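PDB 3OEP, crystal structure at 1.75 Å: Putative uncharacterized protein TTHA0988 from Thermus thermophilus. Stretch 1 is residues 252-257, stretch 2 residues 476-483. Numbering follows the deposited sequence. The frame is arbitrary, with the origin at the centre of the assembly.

Stretch 1 (252-257) PLDAPS
Stretch 2 476-483: DLWLLGQA

Two segments of one chain, at least 222 residues apart in sequence where they touch, pack together and bury 283 Å² counted over both sides. Stretch 1 runs as a loop from Pro-252 to Asp-254 and enters a helix at Ala-255. Stretch 2 carries a weakly bonded helix at about 477-480, and a type I beta turn spans Leu-480 to Ala-483. In register, the CA of Leu-253 lies 4.7 Å from the CA of Gly-481, and the CA of Asp-254 lies 4.7 Å from the CA of Trp-478.

Asp-254 is the centre of the contact. Its backbone is extended relative to the helix that follows, with phi/psi of -118/86, and it occupies the N-cap position. The side chain is t, with chi1 of 173° and chi2 of 5°. Its CA-to-CB bond points sideways to stretch 2, yet the carboxylate serves both stretches. Asp-254 OD1 accepts a weak capping bond from Ser-257 N at 3.4 Å. Asp-254 OD2 accepts from Ser-257 OG at 2.6 Å, with Ser-257 in the m rotamer. Asp-254 OD2 also accepts from Gln-482 NE2 at 2.9 Å, with an N-H...acceptor angle of 158°. This is the only direct hydrogen bond between the stretches. A short carboxylate suits this buried site because its two oxygens can cap the helix and receive the amide together.

Gln-482 reaches this acceptor by folding its side chain. Its CA-to-CB bond points sideways, but chi1 of -63° and chi2 of -65°, both m, bring the amide end nearer to stretch 1. Chi3 is -19°. The amide also has hydrogen bonds elsewhere in the structure. Backbone phi/psi is -118/15, and Gln-482 N donates to Leu-479 O at 2.9 Å.

Gly-481 allows the close backbone approach. Its phi/psi of -65/-15 is ordinary for any residue, so the need for glycine here is steric. An ideal CB would point toward stretch 1 and lie 2.4 Å from Leu-253 O, a clash, and 3.1 Å from Asp-254 N. Without it, Gly-481 CA makes a CA-H...O contact to Leu-253 O at 3.6 Å. That same carbonyl accepts from a water at 2.7 Å from Leu-253 O. The water also donates to Leu-477 O, at 2.9 Å, and so bridges two backbone acceptors that cannot bond to each other.

Trp-478 has phi/psi of -57/-34, chi1 of 72° (p) and chi2 of -83°, and its CA-to-CB bond points sideways. Trp-478 CB lies 3.7 Å from Asp-254 OD1, and the ring meets this oxygen obliquely. Trp-478 CB also packs 4.0 Å from Pro-256 CD, an apolar contact. Pro-256, at -60/-37 with a C-gamma exo ring and its CA-to-CB bond toward stretch 2, fits the first turn of the helix, where its lack of an N-H costs no helical bond.

Leu-253 has phi/psi of -78/-28. Its chi1 of -146° is between wells and chi2 is 68° (p). The CA-to-CB bond points sideways, but the end comes nearer, with Leu-253 CD2 3.8 Å from Gly-481 CA and 4.4 Å from Leu-480 O.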

ATOM      1  N   PRO A 252       2.801   5.926  -8.782  1.00 13.97           N
ATOM      2  CA  PRO A 252       3.544   5.152  -9.781  1.00 13.28           C
ATOM      3  C   PRO A 252       4.677   4.362  -9.142  1.00 14.10           C
ATOM      4  O   PRO A 252       5.316   4.851  -8.209  1.00 14.64           O
ATOM      5  CB  PRO A 252       4.090   6.229 -10.722  1.00 13.45           C
ATOM      6  CG  PRO A 252       4.221   7.443  -9.860  1.00 16.39           C
ATOM      7  CD  PRO A 252       3.182   7.350  -8.786  1.00 16.67           C
ATOM      8  N   LEU A 253       4.914   3.149  -9.631  1.00 13.14           N
ATOM      9  CA  LEU A 253       5.982   2.309  -9.081  1.00 13.67           C
ATOM     10  C   LEU A 253       7.357   2.741  -9.599  1.00 15.97           C
ATOM     11  O   LEU A 253       8.372   2.548  -8.920  1.00 17.02           O
ATOM     12  CB  LEU A 253       5.723   0.832  -9.383  1.00 14.49           C
ATOM     13  CG  LEU A 253       6.200  -0.139  -8.304  1.00 13.36           C
ATOM     14  CD1 LEU A 253       5.350   0.030  -7.038  1.00 12.45           C
ATOM     15  CD2 LEU A 253       6.156  -1.577  -8.797  1.00 12.96           C
ATOM     16  N   ASP A 254       7.381   3.319 -10.801  1.00 15.71           N
ATOM     17  CA  ASP A 254       8.574   3.957 -11.356  1.00 16.14           C
ATOM     18  C   ASP A 254       8.227   5.434 -11.546  1.00 16.35           C
ATOM     19  O   ASP A 254       7.772   5.854 -12.611  1.00 16.45           O
ATOM     20  CB  ASP A 254       8.969   3.255 -12.663  1.00 15.60           C
ATOM     21  CG  ASP A 254      10.102   3.952 -13.423  1.00 18.20           C
ATOM     22  OD1 ASP A 254      10.697   4.944 -12.938  1.00 17.46           O
ATOM     23  OD2 ASP A 254      10.378   3.487 -14.545  1.00 17.08           O
ATOM     24  N   ALA A 255       8.410   6.208 -10.478  1.00 16.11           N
ATOM     25  CA  ALA A 255       7.948   7.598 -10.444  1.00 17.23           C
ATOM     26  C   ALA A 255       8.661   8.510 -11.451  1.00 17.37           C
ATOM     27  O   ALA A 255       8.015   9.351 -12.081  1.00 17.35           O
ATOM     28  CB  ALA A 255       8.057   8.164  -9.022  1.00 21.10           C
ATOM     29  N   PRO A 256       9.989   8.356 -11.621  1.00 16.41           N
ATOM     30  CA  PRO A 256      10.642   9.210 -12.620  1.00 16.88           C
ATOM     31  C   PRO A 256      10.088   9.032 -14.040  1.00 15.70           C
ATOM     32  O   PRO A 256       9.974  10.010 -14.792  1.00 15.74           O
ATOM     33  CB  PRO A 256      12.106   8.778 -12.551  1.00 19.10           C
ATOM     34  CG  PRO A 256      12.279   8.278 -11.158  1.00 20.00           C
ATOM     35  CD  PRO A 256      10.970   7.644 -10.778  1.00 18.79           C
ATOM     36  N   SER A 257       9.738   7.803 -14.401  1.00 15.04           N
ATOM     37  CA  SER A 257       9.140   7.550 -15.711  1.00 14.73           C
ATOM     38  C   SER A 257       7.761   8.184 -15.820  1.00 14.81           C
ATOM     39  O   SER A 257       7.430   8.773 -16.857  1.00 15.75           O
ATOM     40  CB  SER A 257       9.076   6.054 -16.007  1.00 15.87           C
ATOM     41  OG  SER A 257      10.388   5.544 -16.149  1.00 16.32           O
ATOM     42  N   ASP A 476      17.289   4.384  -5.579  1.00 16.57           N
ATOM     43  CA  ASP A 476      17.315   3.152  -6.373  1.00 16.95           C
ATOM     44  C   ASP A 476      15.962   2.442  -6.448  1.00 15.06           C
ATOM     45  O   ASP A 476      15.847   1.388  -7.073  1.00 16.33           O
ATOM     46  CB  ASP A 476      18.366   2.185  -5.803  1.00 17.32           C
ATOM     47  CG  ASP A 476      19.779   2.733  -5.888  1.00 21.39           C
ATOM     48  OD1 ASP A 476      20.071   3.502  -6.833  1.00 22.22           O
ATOM     49  OD2 ASP A 476      20.607   2.393  -5.007  1.00 18.96           O
ATOM     50  N   LEU A 477      14.938   2.996  -5.808  1.00 15.37           N
ATOM     51  CA  LEU A 477      13.629   2.347  -5.790  1.00 15.78           C
ATOM     52  C   LEU A 477      12.993   2.235  -7.174  1.00 15.58           C
ATOM     53  O   LEU A 477      12.245   1.288  -7.431  1.00 15.40           O
ATOM     54  CB  LEU A 477      12.684   3.071  -4.830  1.00 17.23           C
ATOM     55  CG  LEU A 477      12.987   2.826  -3.357  1.00 23.11           C
ATOM     56  CD1 LEU A 477      12.109   3.709  -2.486  1.00 26.32           C
ATOM     57  CD2 LEU A 477      12.805   1.351  -3.015  1.00 24.02           C
ATOM     58  N   TRP A 478      13.284   3.189  -8.063  1.00 16.65           N
ATOM     59  CA  TRP A 478      12.731   3.157  -9.426  1.00 16.60           C
ATOM     60  C   TRP A 478      13.098   1.862 -10.150  1.00 17.33           C
ATOM     61  O   TRP A 478      12.314   1.342 -10.943  1.00 17.00           O
ATOM     62  CB  TRP A 478      13.184   4.379 -10.248  1.00 19.15           C
ATOM     63  CG  TRP A 478      14.630   4.345 -10.662  1.00 20.40           C
ATOM     64  CD1 TRP A 478      15.704   4.719  -9.907  1.00 23.84           C
ATOM     65  CD2 TRP A 478      15.161   3.912 -11.924  1.00 22.07           C
ATOM     66  NE1 TRP A 478      16.869   4.541 -10.614  1.00 24.03           N
ATOM     67  CE2 TRP A 478      16.564   4.045 -11.855  1.00 21.99           C
ATOM     68  CE3 TRP A 478      14.589   3.412 -13.100  1.00 23.18           C
ATOM     69  CZ2 TRP A 478      17.403   3.704 -12.921  1.00 25.17           C
ATOM     70  CZ3 TRP A 478      15.420   3.085 -14.160  1.00 20.75           C
ATOM     71  CH2 TRP A 478      16.812   3.230 -14.064  1.00 21.27           C
ATOM     72  N   LEU A 479      14.286   1.328  -9.871  1.00 14.98           N
ATOM     73  CA  LEU A 479      14.708   0.072 -10.473  1.00 15.46           C
ATOM     74  C   LEU A 479      13.762  -1.059 -10.098  1.00 15.42           C
ATOM     75  O   LEU A 479      13.420  -1.886 -10.940  1.00 16.57           O
ATOM     76  CB  LEU A 479      16.139  -0.283 -10.059  1.00 16.42           C
ATOM     77  CG  LEU A 479      17.247   0.628 -10.585  1.00 18.92           C
ATOM     78  CD1 LEU A 479      18.541   0.345  -9.830  1.00 22.24           C
ATOM     79  CD2 LEU A 479      17.448   0.442 -12.081  1.00 20.88           C
ATOM     80  N   LEU A 480      13.325  -1.088  -8.842  1.00 14.61           N
ATOM     81  CA  LEU A 480      12.434  -2.151  -8.385  1.00 16.02           C
ATOM     82  C   LEU A 480      11.027  -2.020  -8.961  1.00 15.79           C
ATOM     83  O   LEU A 480      10.279  -3.004  -9.009  1.00 17.11           O
ATOM     84  CB  LEU A 480      12.409  -2.217  -6.864  1.00 16.52           C
ATOM     85  CG  LEU A 480      13.772  -2.577  -6.269  1.00 20.01           C
ATOM     86  CD1 LEU A 480      13.696  -2.638  -4.755  1.00 22.16           C
ATOM     87  CD2 LEU A 480      14.299  -3.905  -6.853  1.00 20.31           C
ATOM     88  N   GLY A 481      10.681  -0.814  -9.414  1.00 14.85           N
ATOM     89  CA  GLY A 481       9.489  -0.600 -10.228  1.00 15.64           C
ATOM     90  C   GLY A 481       9.562  -1.292 -11.583  1.00 16.44           C
ATOM     91  O   GLY A 481       8.549  -1.425 -12.267  1.00 18.35           O
ATOM     92  N   GLN A 482      10.762  -1.728 -11.974  1.00 14.20           N
ATOM     93  CA  GLN A 482      10.984  -2.403 -13.250  1.00 13.96           C
ATOM     94  C   GLN A 482      11.495  -3.833 -13.056  1.00 14.38           C
ATOM     95  O   GLN A 482      11.966  -4.461 -14.006  1.00 16.12           O
ATOM     96  CB  GLN A 482      11.985  -1.599 -14.079  1.00 15.14           C
ATOM     97  CG  GLN A 482      11.478  -0.206 -14.455  1.00 15.61           C
ATOM     98  CD  GLN A 482      10.273  -0.248 -15.374  1.00 16.02           C
ATOM     99  OE1 GLN A 482      10.002  -1.265 -16.023  1.00 15.76           O
ATOM    100  NE2 GLN A 482       9.557   0.870 -15.462  1.00 14.25           N
ATOM    101  N   ALA A 483      11.366  -4.348 -11.835  1.00 14.17           N
ATOM    102  CA  ALA A 483      11.830  -5.697 -11.518  1.00 15.61           C
ATOM    103  C   ALA A 483      10.939  -6.745 -12.180  1.00 16.14           C
ATOM    104  O   ALA A 483       9.729  -6.544 -12.333  1.00 16.94           O
ATOM    105  CB  ALA A 483      11.850  -5.908 -10.007  1.00 15.64           C
TER
HETATM  106  O   HOH W   1       9.408   1.264  -6.747  1.00 12.03           O